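Local coordinates for protein cytidine deaminase (Burkholderia pseudomallei, PDB 3DMO) that probably deaminates cytidine and 2'-deoxycytidine to uridine and 2'-deoxyuridine with a catalytic zinc ion, salvaging pyrimidines for UMP synthesis, at residues Tyr29-Ala37 and Val85-Ile93. Residues are numbered along the deposited sequence; the frame is centred on the assembly and turned at random.
Sequences YSNFKVGAA and VVGETHGPI
The ring of Phe32 presents its rim to the loop that follows strand 80-87. Thr89 CG2 lies in the ring plane, 3.7 Å from Phe32 CZ, and the two side chains cross at about a right angle. Next to it along the rim, Phe32 CE1 meets Glu88 O. Phe32 CG stands anti to its own backbone N (chi1 -173°), and this swings the ring across to the loop. The side chains of Phe32 and Ile93 reach toward each other from opposite directions, and Ile93 CD1 lies obliquely off Phe32 CE2. Ile93 CD1 also sits against both branches of Val34, 3.9 Å from Val34 CG1 and 4.0 Å from Val34 CG2. Val34 CG1 also packs on Val85 CG1 and rests 3.4 Å from Val86 O. Val34, Ala36 and Val85 share one face of the sheet, the face covered by helix 62-72. Val86 points to the other face, toward helix 11-22.

Between the antiparallel strands, Gly35 and Val86 form a hydrogen-bonded pair. Gly35 N gives a nearly straight bond to Val86 O (3.0 Å, 169°), and Val86 N returns one to Gly35 O (2.9 Å). Beyond this pair a water bridges the segments: it donates to Lys33 O and accepts from Glu88 N. It also lies over one face of the Phe32 ring, offset toward the rim.

Asn50, predicted to bind substrate, bonds to Phe32 O and Val34 N. Val85 touches Glu63, the predicted proton donor. Backbone bonds and a bridging water thus join inner strand 34-40 to central strand 80-87, with Val34's side chain about 7 Å from zinc (nearest atoms).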
loop_
_atom_site.group_PDB
_atom_site.type_symbol
_atom_site.label_atom_id
_atom_site.label_comp_id
_atom_site.label_asym_id
_atom_site.label_seq_id
_atom_site.Cartn_x
_atom_site.Cartn_y
_atom_site.Cartn_z
ATOM N N TYR A 29 7.559 14.173 -6.735
ATOM C CA TYR A 29 8.592 13.545 -5.909
ATOM C C TYR A 29 9.575 12.724 -6.736
ATOM O O TYR A 29 10.784 12.912 -6.615
ATOM C CB TYR A 29 7.973 12.725 -4.762
ATOM C CG TYR A 29 7.026 13.566 -3.935
ATOM C CD1 TYR A 29 5.655 13.519 -4.163
ATOM C CD2 TYR A 29 7.507 14.460 -2.974
ATOM C CE1 TYR A 29 4.779 14.310 -3.439
ATOM C CE2 TYR A 29 6.639 15.263 -2.245
ATOM C CZ TYR A 29 5.275 15.189 -2.490
ATOM O OH TYR A 29 4.401 15.977 -1.780
ATOM N N SER A 30 9.061 11.825 -7.576
ATOM C CA SER A 30 9.909 11.033 -8.474
ATOM C C SER A 30 10.276 11.799 -9.741
ATOM O O SER A 30 11.317 11.529 -10.358
ATOM C CB SER A 30 9.219 9.723 -8.863
ATOM O OG SER A 30 8.102 9.958 -9.708
ATOM N N ASN A 31 9.416 12.739 -10.125
ATOM C CA ASN A 31 9.467 13.368 -11.449
ATOM C C ASN A 31 9.402 12.340 -12.587
ATOM O O ASN A 31 9.919 12.567 -13.682
ATOM C CB ASN A 31 10.696 14.284 -11.589
ATOM C CG ASN A 31 10.562 15.551 -10.782
ATOM O OD1 ASN A 31 9.596 16.302 -10.934
ATOM N ND2 ASN A 31 11.528 15.797 -9.904
ATOM N N PHE A 32 8.759 11.212 -12.313
ATOM C CA PHE A 32 8.644 10.127 -13.267
ATOM C C PHE A 32 7.164 9.930 -13.568
ATOM O O PHE A 32 6.441 9.321 -12.784
ATOM C CB PHE A 32 9.255 8.854 -12.676
ATOM C CG PHE A 32 9.330 7.701 -13.643
ATOM C CD1 PHE A 32 10.351 7.630 -14.593
ATOM C CD2 PHE A 32 8.389 6.671 -13.593
ATOM C CE1 PHE A 32 10.428 6.555 -15.482
ATOM C CE2 PHE A 32 8.458 5.591 -14.479
ATOM C CZ PHE A 32 9.478 5.534 -15.423
ATOM N N LYS A 33 6.719 10.480 -14.696
ATOM C CA LYS A 33 5.316 10.432 -15.078
ATOM C C LYS A 33 4.987 9.146 -15.818
ATOM O O LYS A 33 5.717 8.728 -16.728
ATOM C CB LYS A 33 4.954 11.640 -15.937
ATOM C CG LYS A 33 5.064 12.971 -15.206
ATOM C CD LYS A 33 4.544 14.110 -16.067
ATOM C CE LYS A 33 4.551 15.407 -15.272
ATOM N NZ LYS A 33 4.063 16.571 -16.074
ATOM N N VAL A 34 3.882 8.519 -15.421
ATOM C CA VAL A 34 3.407 7.308 -16.073
ATOM C C VAL A 34 1.950 7.525 -16.477
ATOM O O VAL A 34 1.192 8.188 -15.766
ATOM C CB VAL A 34 3.522 6.054 -15.156
ATOM C CG1 VAL A 34 3.130 4.772 -15.906
ATOM C CG2 VAL A 34 4.930 5.891 -14.597
ATOM N N GLY A 35 1.571 6.987 -17.633
ATOM C CA GLY A 35 0.180 7.019 -18.064
ATOM C C GLY A 35 -0.328 5.640 -18.419
ATOM O O GLY A 35 0.436 4.755 -18.806
ATOM N N ALA A 36 -1.637 5.464 -18.287
ATOM C CA ALA A 36 -2.290 4.231 -18.688
ATOM C C ALA A 36 -3.621 4.556 -19.315
ATOM O O ALA A 36 -4.234 5.578 -19.005
ATOM C CB ALA A 36 -2.477 3.296 -17.492
ATOM N N ALA A 37 -4.055 3.698 -20.224
ATOM C CA ALA A 37 -5.379 3.830 -20.808
ATOM C C ALA A 37 -6.015 2.463 -20.903
ATOM O O ALA A 37 -5.431 1.531 -21.450
ATOM C CB ALA A 37 -5.309 4.486 -22.170
ATOM N N VAL A 85 0.137 0.949 -21.114
ATOM C CA VAL A 85 0.912 1.644 -20.073
ATOM C C VAL A 85 2.161 2.248 -20.734
ATOM O O VAL A 85 2.817 1.582 -21.550
ATOM C CB VAL A 85 1.334 0.679 -18.920
ATOM C CG1 VAL A 85 1.826 1.468 -17.683
ATOM C CG2 VAL A 85 0.185 -0.251 -18.542
ATOM N N VAL A 86 2.490 3.494 -20.382
ATOM C CA VAL A 86 3.630 4.194 -20.997
ATOM C C VAL A 86 4.427 5.002 -19.960
ATOM O O VAL A 86 3.850 5.646 -19.086
ATOM C CB VAL A 86 3.180 5.095 -22.200
ATOM C CG1 VAL A 86 2.188 6.186 -21.765
ATOM C CG2 VAL A 86 4.381 5.707 -22.897
ATOM N N GLY A 87 5.752 4.950 -20.067
ATOM C CA GLY A 87 6.629 5.822 -19.291
ATOM C C GLY A 87 7.906 6.104 -20.062
ATOM O O GLY A 87 8.123 5.544 -21.136
ATOM N N GLU A 88 8.752 6.969 -19.504
ATOM C CA GLU A 88 10.033 7.324 -20.113
ATOM C C GLU A 88 11.096 6.290 -19.710
ATOM O O GLU A 88 11.966 6.547 -18.866
ATOM C CB GLU A 88 10.442 8.745 -19.698
ATOM C CG GLU A 88 11.678 9.290 -20.411
ATOM C CD GLU A 88 11.435 9.552 -21.886
ATOM O OE1 GLU A 88 11.957 8.775 -22.725
ATOM O OE2 GLU A 88 10.716 10.533 -22.206
ATOM N N THR A 89 11.019 5.119 -20.330
ATOM C CA THR A 89 11.900 4.006 -19.999
ATOM C C THR A 89 12.660 3.534 -21.235
ATOM O O THR A 89 12.275 3.843 -22.367
ATOM C CB THR A 89 11.104 2.819 -19.387
ATOM O OG1 THR A 89 9.953 2.547 -20.197
ATOM C CG2 THR A 89 10.634 3.153 -17.971
ATOM N N HIS A 90 13.737 2.783 -21.016
ATOM C CA HIS A 90 14.546 2.265 -22.125
ATOM C C HIS A 90 13.770 1.292 -23.018
ATOM O O HIS A 90 13.701 1.473 -24.239
ATOM C CB HIS A 90 15.840 1.603 -21.629
ATOM C CG HIS A 90 16.643 0.989 -22.731
ATOM N ND1 HIS A 90 16.972 1.682 -23.877
ATOM C CD2 HIS A 90 17.156 -0.254 -22.881
ATOM C CE1 HIS A 90 17.661 0.893 -24.683
ATOM N NE2 HIS A 90 17.789 -0.286 -24.101
ATOM N N GLY A 91 13.228 0.242 -22.405
ATOM C CA GLY A 91 12.306 -0.667 -23.087
ATOM C C GLY A 91 10.861 -0.300 -22.785
ATOM O O GLY A 91 10.594 0.745 -22.173
ATOM N N PRO A 92 9.909 -1.137 -23.239
ATOM C CA PRO A 92 8.516 -0.942 -22.830
ATOM C C PRO A 92 8.436 -0.958 -21.307
ATOM O O PRO A 92 9.083 -1.798 -20.671
ATOM C CB PRO A 92 7.804 -2.163 -23.422
ATOM C CG PRO A 92 8.649 -2.555 -24.609
ATOM C CD PRO A 92 10.068 -2.283 -24.153
ATOM N N ILE A 93 7.676 -0.030 -20.731
ATOM C CA ILE A 93 7.582 0.089 -19.279
ATOM C C ILE A 93 7.065 -1.212 -18.655
ATOM O O ILE A 93 6.160 -1.851 -19.190
ATOM C CB ILE A 93 6.759 1.352 -18.845
ATOM C CG1 ILE A 93 6.956 1.633 -17.346
ATOM C CG2 ILE A 93 5.274 1.237 -19.264
ATOM C CD1 ILE A 93 6.450 2.986 -16.915
HETATM O O HOH W 1 8.221 8.761 -17.384
#